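Local coordinates for protein elastinolytic metalloprotease (Pseudoalteromonas sp. CF6-2, PDB 6IK4) that probably acts as a zinc-dependent M23-family endopeptidase, degrading elastin and probably also peptidoglycan of Gram-positive bacteria, at residues T4-P8 / Y136-Y140; G19-G25 / V144-D150; S39-G43 / S114-H118. Residues are numbered along the deposited sequence.

Contact 1 of 3, residues T4-P8 / Y136-Y140; sequences TMNLP and YISNY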
ATOM      1  N   THR A   4       5.481 -13.503   1.222  1.00 14.11           N
ATOM      2  CA  THR A   4       4.153 -13.352   1.794  1.00 14.02           C
ATOM      3  C   THR A   4       4.027 -11.914   2.268  1.00 17.71           C
ATOM      4  O   THR A   4       4.972 -11.381   2.851  1.00 19.02           O
ATOM      5  CB  THR A   4       3.958 -14.318   2.972  1.00 19.29           C
ATOM      6  OG1 THR A   4       4.229 -15.658   2.530  1.00 27.36           O
ATOM      7  CG2 THR A   4       2.540 -14.248   3.488  1.00 29.55           C
ATOM      8  N   MET A   5       2.876 -11.292   2.019  1.00 13.21           N
ATOM      9  CA  MET A   5       2.617  -9.908   2.400  1.00 13.87           C
ATOM     10  C   MET A   5       1.561  -9.856   3.489  1.00 13.92           C
ATOM     11  O   MET A   5       0.611 -10.639   3.470  1.00 11.94           O
ATOM     12  CB  MET A   5       2.067  -9.072   1.238  1.00 14.22           C
ATOM     13  CG  MET A   5       2.820  -9.074  -0.039  1.00 22.48           C
ATOM     14  SD  MET A   5       2.140  -7.728  -1.011  1.00 19.09           S
ATOM     15  CE  MET A   5       0.761  -8.485  -1.856  1.00 18.07           C
ATOM     16  N   ASN A   6       1.696  -8.889   4.396  1.00 10.65           N
ATOM     17  CA  ASN A   6       0.641  -8.560   5.353  1.00 10.61           C
ATOM     18  C   ASN A   6       0.135  -7.153   5.091  1.00 11.00           C
ATOM     19  O   ASN A   6       0.872  -6.305   4.585  1.00 10.65           O
ATOM     20  CB  ASN A   6       1.126  -8.636   6.802  1.00 11.67           C
ATOM     21  CG  ASN A   6       1.832  -9.945   7.119  1.00 25.11           C
ATOM     22  OD1 ASN A   6       1.283 -11.023   6.914  1.00 23.02           O
ATOM     23  ND2 ASN A   6       3.059  -9.850   7.623  1.00 21.78           N
ATOM     24  N   LEU A   7      -1.123  -6.903   5.452  1.00 10.18           N
ATOM     25  CA  LEU A   7      -1.621  -5.533   5.427  1.00 10.14           C
ATOM     26  C   LEU A   7      -0.748  -4.663   6.324  1.00 10.65           C
ATOM     27  O   LEU A   7      -0.334  -5.108   7.402  1.00 11.81           O
ATOM     28  CB  LEU A   7      -3.076  -5.474   5.894  1.00 11.53           C
ATOM     29  CG  LEU A   7      -4.041  -6.215   4.967  1.00 10.57           C
ATOM     30  CD1 LEU A   7      -5.368  -6.477   5.697  1.00 12.57           C
ATOM     31  CD2 LEU A   7      -4.279  -5.416   3.690  1.00 10.07           C
ATOM     32  N   PRO A   8      -0.455  -3.415   5.919  1.00 10.33           N
ATOM     33  CA  PRO A   8       0.543  -2.613   6.643  1.00 12.00           C
ATOM     34  C   PRO A   8       0.034  -1.957   7.922  1.00 14.36           C
ATOM     35  O   PRO A   8       0.355  -0.797   8.208  1.00 14.97           O
ATOM     36  CB  PRO A   8       0.956  -1.571   5.597  1.00 12.40           C
ATOM     37  CG  PRO A   8      -0.285  -1.390   4.751  1.00 11.55           C
ATOM     38  CD  PRO A   8      -0.880  -2.779   4.659  1.00 11.53           C
ATOM     39  N   TYR A 136      -2.107 -12.262  -2.740  1.00 10.84           N
ATOM     40  CA  TYR A 136      -2.627 -12.407  -1.387  1.00  8.85           C
ATOM     41  C   TYR A 136      -1.961 -11.419  -0.442  1.00 12.00           C
ATOM     42  O   TYR A 136      -0.768 -11.130  -0.566  1.00 12.46           O
ATOM     43  CB  TYR A 136      -2.429 -13.831  -0.869  1.00 10.58           C
ATOM     44  CG  TYR A 136      -3.407 -14.783  -1.492  1.00 13.55           C
ATOM     45  CD1 TYR A 136      -3.187 -15.305  -2.758  1.00 14.58           C
ATOM     46  CD2 TYR A 136      -4.563 -15.149  -0.820  1.00 11.22           C
ATOM     47  CE1 TYR A 136      -4.096 -16.182  -3.341  1.00 18.76           C
ATOM     48  CE2 TYR A 136      -5.478 -16.032  -1.396  1.00 15.72           C
ATOM     49  CZ  TYR A 136      -5.238 -16.535  -2.656  1.00 18.77           C
ATOM     50  OH  TYR A 136      -6.153 -17.404  -3.232  1.00 19.97           O
ATOM     51  N   ILE A 137      -2.741 -10.907   0.511  1.00 13.73           N
ATOM     52  CA  ILE A 137      -2.193 -10.060   1.564  1.00 11.16           C
ATOM     53  C   ILE A 137      -2.974 -10.363   2.843  1.00 11.85           C
ATOM     54  O   ILE A 137      -4.211 -10.330   2.850  1.00 11.10           O
ATOM     55  CB  ILE A 137      -2.232  -8.568   1.145  1.00 11.28           C
ATOM     56  CG1 ILE A 137      -1.485  -7.686   2.161  1.00 12.45           C
ATOM     57  CG2 ILE A 137      -3.663  -8.079   0.884  1.00 12.10           C
ATOM     58  CD1 ILE A 137      -1.205  -6.259   1.659  1.00 13.60           C
ATOM     59  N   SER A 138      -2.266 -10.744   3.915  1.00 11.38           N
ATOM     60  CA  SER A 138      -2.910 -11.180   5.163  1.00 12.79           C
ATOM     61  C   SER A 138      -3.963 -12.257   4.891  1.00 11.62           C
ATOM     62  O   SER A 138      -5.024 -12.294   5.516  1.00 12.18           O
ATOM     63  CB  SER A 138      -3.520  -9.994   5.918  1.00 11.77           C
ATOM     64  OG  SER A 138      -2.505  -9.168   6.466  1.00 12.05           O
ATOM     65  N   ASN A 139      -3.655 -13.146   3.947  1.00 11.11           N
ATOM     66  CA  ASN A 139      -4.487 -14.268   3.516  1.00  8.88           C
ATOM     67  C   ASN A 139      -5.733 -13.840   2.745  1.00 10.51           C
ATOM     68  O   ASN A 139      -6.498 -14.712   2.330  1.00 11.63           O
ATOM     69  CB  ASN A 139      -4.917 -15.173   4.684  1.00 11.18           C
ATOM     70  CG  ASN A 139      -3.735 -15.749   5.445  1.00 14.39           C
ATOM     71  OD1 ASN A 139      -2.622 -15.839   4.928  1.00 18.32           O
ATOM     72  ND2 ASN A 139      -3.981 -16.150   6.684  1.00 16.20           N
ATOM     73  N   TYR A 140      -5.981 -12.539   2.548  1.00 10.30           N
ATOM     74  CA  TYR A 140      -7.013 -12.117   1.602  1.00  8.45           C
ATOM     75  C   TYR A 140      -6.537 -12.335   0.174  1.00 12.15           C
ATOM     76  O   TYR A 140      -5.427 -11.935  -0.176  1.00 12.46           O
ATOM     77  CB  TYR A 140      -7.323 -10.632   1.735  1.00  7.86           C
ATOM     78  CG  TYR A 140      -8.037 -10.205   2.985  1.00 11.13           C
ATOM     79  CD1 TYR A 140      -9.426 -10.202   3.041  1.00 11.79           C
ATOM     80  CD2 TYR A 140      -7.327  -9.740   4.080  1.00 12.33           C
ATOM     81  CE1 TYR A 140     -10.092  -9.776   4.175  1.00 12.83           C
ATOM     82  CE2 TYR A 140      -7.985  -9.314   5.227  1.00 10.39           C
ATOM     83  CZ  TYR A 140      -9.363  -9.336   5.266  1.00 12.38           C
ATOM     84  OH  TYR A 140     -10.011  -8.920   6.399  1.00 13.80           O
TER
HETATM   85  O   HOH W   1       0.862 -12.895   0.776  1.00 15.95           O
HETATM   86  O   HOH W   2      -1.264 -10.836   8.234  1.00 24.34           O
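I137, L7 and M5 bury the most surface in this contact between an extended N-terminal segment and a beta hairpin. I137, with both chi angles trans, lays CG1 3.9 Å from M5 CB and CD1 3.8 Å from L7 CD2. M5 (m, t, m) reaches past it, bringing CE within 3.3 Å of Y136 O, while L7, an mt rotamer, also meets Y140, CD1 to CE2 at 3.9 Å. Both direct hydrogen bonds run through S138. Its N donates to M5 O (2.9 Å), and its OG, with chi1 at m, accepts from L7 N (2.8 Å); one water links the same OG to N6 OD1, another joins M5 N to Y136 O. Residues I137 to Y140 form a type I' turn, characteristic of a tight two-residue hairpin, with S138 and N139 at positive phi. The hairpin joins strands 136-137 and 140-143 at the edge of the four-stranded sheet; M5 and I137 also pack on F121 of strand 119-125 in the large sheet.

Contact 2 of 3, residues G19-G25 / V144-D150; sequences GAHSNTG and VGNSNYD. With ZN (zinc ion), chain B.
Y149, N148 and A20 bury the most surface where two irregular loops meet beside the zinc, with G19 opposite Y149 (CA atoms 4.2 Å apart) and H21 opposite N148 (4.4 Å). G19 to S22 run extended (H21 -150/164), and G25 has positive phi (92/-2). A type II turn spans S147 to D150 (Y149 72/8), and Y149 N donates to A20 O (2.9 Å). The Y149 ring (chi1 m) stacks offset on the H21 ring, centroids 4.0 Å apart and planes at 20°, with H21 CB over the Y149 face, 3.8 Å from the Y149 centroid. With chi1 p and chi2 -74°, H21 donates from ND1 to G19 O (2.9 Å) and binds zinc through NE2 (2.1 Å); D34 and H120 are the other protein ligands. N148, also m, accepts from S22 N through OD1 (2.8 Å). A20 CB meets V144 CG1 at 3.7 Å. The stack thus backs a ligand of an M23 metal site. Loop 19-25 connects strands 14-17 and 32-36; 144-150 leads from strand 140-143 toward strand 157-160.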
ATOM      1  N   GLY A  19     -10.072   0.994  -4.588  1.00 13.81           N
ATOM      2  CA  GLY A  19      -9.914  -0.014  -5.615  1.00 10.67           C
ATOM      3  C   GLY A  19      -8.506  -0.075  -6.179  1.00 11.78           C
ATOM      4  O   GLY A  19      -7.715   0.870  -6.087  1.00 13.78           O
ATOM      5  N   ALA A  20      -8.206  -1.210  -6.813  1.00 13.21           N
ATOM      6  CA  ALA A  20      -6.892  -1.403  -7.412  1.00  8.87           C
ATOM      7  C   ALA A  20      -6.704  -0.480  -8.609  1.00 12.98           C
ATOM      8  O   ALA A  20      -7.641  -0.221  -9.373  1.00 15.13           O
ATOM      9  CB  ALA A  20      -6.710  -2.867  -7.828  1.00 11.12           C
ATOM     10  N   HIS A  21      -5.482   0.035  -8.755  1.00 12.31           N
ATOM     11  CA  HIS A  21      -5.147   0.932  -9.850  1.00 13.51           C
ATOM     12  C   HIS A  21      -3.676   0.769 -10.190  1.00 13.60           C
ATOM     13  O   HIS A  21      -2.898   0.196  -9.424  1.00 11.16           O
ATOM     14  CB  HIS A  21      -5.469   2.403  -9.512  1.00 12.71           C
ATOM     15  CG  HIS A  21      -4.914   2.867  -8.194  1.00 11.32           C
ATOM     16  ND1 HIS A  21      -5.452   2.477  -6.983  1.00 11.31           N
ATOM     17  CD2 HIS A  21      -3.884   3.697  -7.896  1.00 14.00           C
ATOM     18  CE1 HIS A  21      -4.777   3.045  -5.999  1.00 12.24           C
ATOM     19  NE2 HIS A  21      -3.819   3.790  -6.526  1.00 12.78           N
ATOM     20  N   SER A  22      -3.301   1.266 -11.367  1.00 13.06           N
ATOM     21  CA  SER A  22      -1.894   1.289 -11.719  1.00 13.16           C
ATOM     22  C   SER A  22      -1.168   2.340 -10.887  1.00 14.87           C
ATOM     23  O   SER A  22      -1.781   3.181 -10.214  1.00 14.26           O
ATOM     24  CB  SER A  22      -1.705   1.578 -13.211  1.00 15.80           C
ATOM     25  OG  SER A  22      -1.722   2.981 -13.435  1.00 20.96           O
ATOM     26  N   ASN A  23       0.165   2.304 -10.964  1.00 13.07           N
ATOM     27  CA  ASN A  23       0.969   3.231 -10.181  1.00 16.18           C
ATOM     28  C   ASN A  23       0.614   4.677 -10.491  1.00 20.38           C
ATOM     29  O   ASN A  23       0.638   5.521  -9.591  1.00 24.17           O
ATOM     30  CB  ASN A  23       2.457   2.992 -10.427  1.00 21.26           C
ATOM     31  CG  ASN A  23       3.330   3.840  -9.526  1.00 27.74           C
ATOM     32  OD1 ASN A  23       3.101   3.917  -8.319  1.00 22.45           O
ATOM     33  ND2 ASN A  23       4.326   4.500 -10.111  1.00 27.99           N
ATOM     34  N   THR A  24       0.253   4.973 -11.745  1.00 22.39           N
ATOM     35  CA  THR A  24      -0.125   6.332 -12.125  1.00 28.34           C
ATOM     36  C   THR A  24      -1.616   6.590 -12.040  1.00 26.70           C
ATOM     37  O   THR A  24      -2.024   7.757 -12.046  1.00 25.48           O
ATOM     38  CB  THR A  24       0.307   6.641 -13.560  1.00 27.96           C
ATOM     39  OG1 THR A  24      -0.395   5.773 -14.454  1.00 25.64           O
ATOM     40  CG2 THR A  24       1.806   6.448 -13.724  1.00 26.26           C
ATOM     41  N   GLY A  25      -2.436   5.545 -11.979  1.00 22.20           N
ATOM     42  CA  GLY A  25      -3.870   5.693 -12.052  1.00 20.82           C
ATOM     43  C   GLY A  25      -4.449   5.584 -13.445  1.00 24.30           C
ATOM     44  O   GLY A  25      -5.672   5.663 -13.590  1.00 28.77           O
ATOM     45  N   VAL A 144      -9.060  -7.737  -8.573  1.00 14.81           N
ATOM     46  CA  VAL A 144      -9.065  -6.376  -9.115  1.00 14.42           C
ATOM     47  C   VAL A 144     -10.339  -6.135  -9.925  1.00 18.73           C
ATOM     48  O   VAL A 144     -11.010  -7.060 -10.389  1.00 16.52           O
ATOM     49  CB  VAL A 144      -7.808  -6.088  -9.954  1.00 13.88           C
ATOM     50  CG1 VAL A 144      -6.536  -6.353  -9.134  1.00 12.12           C
ATOM     51  CG2 VAL A 144      -7.823  -6.874 -11.288  1.00 14.87           C
ATOM     52  N   GLY A 145     -10.680  -4.858 -10.088  1.00 17.26           N
ATOM     53  CA  GLY A 145     -11.861  -4.459 -10.824  1.00 15.54           C
ATOM     54  C   GLY A 145     -11.583  -4.321 -12.306  1.00 19.65           C
ATOM     55  O   GLY A 145     -10.580  -4.811 -12.829  1.00 17.99           O
ATOM     56  N   ASN A 146     -12.487  -3.624 -12.992  1.00 20.55           N
ATOM     57  CA  ASN A 146     -12.447  -3.548 -14.449  1.00 23.48           C
ATOM     58  C   ASN A 146     -11.924  -2.219 -14.973  1.00 24.66           C
ATOM     59  O   ASN A 146     -11.899  -2.010 -16.192  1.00 22.10           O
ATOM     60  CB  ASN A 146     -13.841  -3.830 -15.018  1.00 23.54           C
ATOM     61  CG  ASN A 146     -14.310  -5.242 -14.722  1.00 30.23           C
ATOM     62  OD1 ASN A 146     -13.497  -6.156 -14.535  1.00 38.74           O
ATOM     63  ND2 ASN A 146     -15.622  -5.431 -14.671  1.00 35.98           N
ATOM     64  N   SER A 147     -11.507  -1.319 -14.092  1.00 18.35           N
ATOM     65  CA  SER A 147     -10.899  -0.056 -14.488  1.00 18.45           C
ATOM     66  C   SER A 147     -10.085   0.445 -13.304  1.00 21.18           C
ATOM     67  O   SER A 147     -10.234  -0.045 -12.183  1.00 19.18           O
ATOM     68  CB  SER A 147     -11.954   0.974 -14.898  1.00 21.94           C
ATOM     69  OG  SER A 147     -12.811   1.244 -13.807  1.00 23.72           O
ATOM     70  N   ASN A 148      -9.219   1.425 -13.563  1.00 16.21           N
ATOM     71  CA  ASN A 148      -8.474   2.042 -12.471  1.00 19.25           C
ATOM     72  C   ASN A 148      -9.417   2.581 -11.403  1.00 20.96           C
ATOM     73  O   ASN A 148     -10.347   3.337 -11.702  1.00 16.48           O
ATOM     74  CB  ASN A 148      -7.588   3.159 -12.995  1.00 17.55           C
ATOM     75  CG  ASN A 148      -6.327   2.634 -13.617  1.00 24.67           C
ATOM     76  OD1 ASN A 148      -5.328   2.414 -12.927  1.00 21.15           O
ATOM     77  ND2 ASN A 148      -6.358   2.423 -14.931  1.00 19.35           N
ATOM     78  N   TYR A 149      -9.173   2.171 -10.157  1.00 15.20           N
ATOM     79  CA  TYR A 149      -9.874   2.601  -8.951  1.00 13.75           C
ATOM     80  C   TYR A 149     -11.282   2.038  -8.844  1.00 17.06           C
ATOM     81  O   TYR A 149     -12.042   2.457  -7.956  1.00 17.32           O
ATOM     82  CB  TYR A 149      -9.950   4.127  -8.840  1.00 14.70           C
ATOM     83  CG  TYR A 149      -8.622   4.842  -8.779  1.00 16.33           C
ATOM     84  CD1 TYR A 149      -7.880   4.878  -7.597  1.00 13.38           C
ATOM     85  CD2 TYR A 149      -8.123   5.511  -9.893  1.00 15.83           C
ATOM     86  CE1 TYR A 149      -6.670   5.556  -7.535  1.00 17.14           C
ATOM     87  CE2 TYR A 149      -6.911   6.185  -9.840  1.00 19.28           C
ATOM     88  CZ  TYR A 149      -6.192   6.206  -8.664  1.00 18.98           C
ATOM     89  OH  TYR A 149      -4.989   6.877  -8.626  1.00 17.45           O
ATOM     90  N   ASP A 150     -11.661   1.115  -9.722  1.00 15.64           N
ATOM     91  CA  ASP A 150     -12.995   0.529  -9.679  1.00 21.20           C
ATOM     92  C   ASP A 150     -13.293  -0.026  -8.291  1.00 23.61           C
ATOM     93  O   ASP A 150     -12.564  -0.882  -7.781  1.00 18.14           O
ATOM     94  CB  ASP A 150     -13.086  -0.569 -10.743  1.00 17.85           C
ATOM     95  CG  ASP A 150     -14.464  -1.204 -10.835  1.00 19.16           C
ATOM     96  OD1 ASP A 150     -15.420  -0.707 -10.206  1.00 23.22           O
ATOM     97  OD2 ASP A 150     -14.582  -2.213 -11.566  1.00 22.19           O
TER
HETATM   98 ZN    ZN B 201      -2.789   5.266  -5.444  1.00 14.95          ZN
HETATM   99  O   HOH W   3     -11.626   3.379  -5.381  1.00 14.69           O
HETATM  100  O   HOH W   4     -10.135  -2.180  -9.129  1.00 17.75           O

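Contact 3 of 3, residues S39-G43 / S114-H118; sequences SGGWG and SSGPH
No direct hydrogen bond joins these two loops; W42 and P117 bury nearly equal, and by far the largest, areas (87 and 86 Å²). Their packing, a CH-pi contact, lies on the surface of the M23 peptidase domain, beside an ST turn at S114 and next to H118, which is predicted to be an active-site proton donor/acceptor. Both segments lack regular secondary structure, and their closest CA atoms are those of G41 and G116, 5.5 Å apart. G40 (phi/psi 127/-161) and G43 (90/-12) adopt backbone angles suited to glycine, with W42 in a polyproline-II-like conformation (-58/139). W42, chi1 m and chi2 114°, sets P117 CD 3.8 Å from the centroid of its six-membered ring, 12° off the normal. P117 CG (ring pucker C-gamma exo) lies 3.6 Å from W42 CE3, and G116 CA 3.5 Å from W42 CZ2. G116 is nearly fully extended (168/167). In the ST turn S114 OG (chi1 t) accepts from G116 N (3.2 Å), and that OG lies at the indole edge, 3.4 Å from W42 CZ2. One water spans W42 NE1 (3.1 Å) and S114 O (3.0 Å). H118, with chi1 p, donates from ND1 to G116 O at 2.8 Å.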
ATOM      1  N   SER A  39      -8.199   8.874   9.664  1.00 19.41           N
ATOM      2  CA  SER A  39      -7.815   9.867  10.661  1.00 22.85           C
ATOM      3  C   SER A  39      -8.306  11.270  10.319  1.00 18.82           C
ATOM      4  O   SER A  39      -8.306  12.136  11.199  1.00 26.81           O
ATOM      5  CB  SER A  39      -6.293   9.893  10.832  1.00 20.85           C
ATOM      6  OG  SER A  39      -5.675  10.592   9.760  1.00 22.16           O
ATOM      7  N   GLY A  40      -8.695  11.528   9.069  1.00 23.72           N
ATOM      8  CA  GLY A  40      -9.200  12.832   8.689  1.00 27.87           C
ATOM      9  C   GLY A  40      -8.459  13.383   7.485  1.00 26.71           C
ATOM     10  O   GLY A  40      -7.809  12.644   6.738  1.00 26.66           O
ATOM     11  N   GLY A  41      -8.561  14.698   7.295  1.00 23.00           N
ATOM     12  CA  GLY A  41      -7.968  15.373   6.157  1.00 18.23           C
ATOM     13  C   GLY A  41      -6.550  15.836   6.434  1.00 18.15           C
ATOM     14  O   GLY A  41      -5.905  15.411   7.396  1.00 18.45           O
ATOM     15  N   TRP A  42      -6.071  16.745   5.582  1.00 18.35           N
ATOM     16  CA  TRP A  42      -4.740  17.315   5.773  1.00 17.05           C
ATOM     17  C   TRP A  42      -4.631  17.991   7.137  1.00 25.59           C
ATOM     18  O   TRP A  42      -5.563  18.659   7.597  1.00 24.88           O
ATOM     19  CB  TRP A  42      -4.423  18.311   4.660  1.00 18.84           C
ATOM     20  CG  TRP A  42      -4.535  17.720   3.291  1.00 20.30           C
ATOM     21  CD1 TRP A  42      -5.442  18.051   2.326  1.00 23.35           C
ATOM     22  CD2 TRP A  42      -3.724  16.670   2.737  1.00 20.54           C
ATOM     23  NE1 TRP A  42      -5.237  17.283   1.199  1.00 23.12           N
ATOM     24  CE2 TRP A  42      -4.194  16.424   1.428  1.00 21.96           C
ATOM     25  CE3 TRP A  42      -2.644  15.920   3.219  1.00 21.42           C
ATOM     26  CZ2 TRP A  42      -3.617  15.461   0.591  1.00 19.79           C
ATOM     27  CZ3 TRP A  42      -2.075  14.957   2.387  1.00 17.95           C
ATOM     28  CH2 TRP A  42      -2.566  14.734   1.092  1.00 18.47           C
ATOM     29  N   GLY A  43      -3.484  17.802   7.792  1.00 17.84           N
ATOM     30  CA  GLY A  43      -3.266  18.291   9.137  1.00 21.52           C
ATOM     31  C   GLY A  43      -3.645  17.328  10.240  1.00 24.68           C
ATOM     32  O   GLY A  43      -3.278  17.562  11.401  1.00 22.50           O
ATOM     33  N   SER A 114      -3.631  13.914  -5.047  1.00 18.46           N
ATOM     34  CA  SER A 114      -4.206  13.319  -3.845  1.00 15.38           C
ATOM     35  C   SER A 114      -5.390  14.143  -3.350  1.00 16.42           C
ATOM     36  O   SER A 114      -5.313  15.373  -3.270  1.00 18.63           O
ATOM     37  CB  SER A 114      -3.170  13.207  -2.726  1.00 17.81           C
ATOM     38  OG  SER A 114      -3.783  12.763  -1.529  1.00 16.15           O
ATOM     39  N   SER A 115      -6.460  13.447  -2.975  1.00 16.16           N
ATOM     40  CA  SER A 115      -7.638  14.053  -2.366  1.00 16.30           C
ATOM     41  C   SER A 115      -7.576  14.097  -0.841  1.00 16.66           C
ATOM     42  O   SER A 115      -8.463  14.693  -0.216  1.00 16.11           O
ATOM     43  CB  SER A 115      -8.900  13.289  -2.799  1.00 15.45           C
ATOM     44  OG  SER A 115      -9.046  13.304  -4.210  1.00 19.36           O
ATOM     45  N   GLY A 116      -6.564  13.489  -0.230  1.00 14.64           N
ATOM     46  CA  GLY A 116      -6.448  13.454   1.210  1.00 10.76           C
ATOM     47  C   GLY A 116      -5.385  12.464   1.636  1.00 13.28           C
ATOM     48  O   GLY A 116      -4.909  11.650   0.838  1.00 16.69           O
ATOM     49  N   PRO A 117      -4.984  12.520   2.904  1.00 13.79           N
ATOM     50  CA  PRO A 117      -3.895  11.645   3.379  1.00 13.65           C
ATOM     51  C   PRO A 117      -4.200  10.166   3.162  1.00 12.83           C
ATOM     52  O   PRO A 117      -5.303   9.684   3.459  1.00 11.01           O
ATOM     53  CB  PRO A 117      -3.797  11.983   4.871  1.00 14.53           C
ATOM     54  CG  PRO A 117      -4.371  13.371   4.991  1.00 18.29           C
ATOM     55  CD  PRO A 117      -5.441  13.465   3.934  1.00 16.48           C
ATOM     56  N   HIS A 118      -3.201   9.448   2.644  1.00 12.28           N
ATOM     57  CA  HIS A 118      -3.244   8.004   2.460  1.00 10.96           C
ATOM     58  C   HIS A 118      -1.848   7.568   2.036  1.00 11.74           C
ATOM     59  O   HIS A 118      -1.015   8.392   1.656  1.00 10.95           O
ATOM     60  CB  HIS A 118      -4.275   7.594   1.408  1.00 11.10           C
ATOM     61  CG  HIS A 118      -3.911   8.018   0.016  1.00 13.49           C
ATOM     62  ND1 HIS A 118      -4.141   9.294  -0.457  1.00 14.09           N
ATOM     63  CD2 HIS A 118      -3.345   7.335  -1.006  1.00 15.24           C
ATOM     64  CE1 HIS A 118      -3.732   9.376  -1.712  1.00 13.56           C
ATOM     65  NE2 HIS A 118      -3.243   8.201  -2.068  1.00 14.19           N
TER
HETATM   66  O   HOH W   5      -7.507  10.768   4.351  1.00 28.31           O
HETATM   67  O   HOH W   6      -6.551  17.453  -1.581  1.00 27.31           O

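How the contacts relate
Contacts 2 and 3 approach the catalytic centre from different parts of the chain: contact 2 supplies the zinc ligand H21, while contact 3 holds H118, whose NE2 is 4.5 Å from ZN; the S114 side chain lies about 5 Å from that of H79, another predicted proton donor/acceptor. Their centres are 20 Å apart, with nearest atoms about 6 Å apart and no touch. Contact 1 is more remote, the I137 side chain about 14 Å from zinc, and its centre is 24 Å from that of contact 3, on the opposite side of the chain's centre. Contacts 1 and 2, centres 18 Å apart, have segments that alternate along the chain, linked by strand 140-143; contact 3 is nested within both.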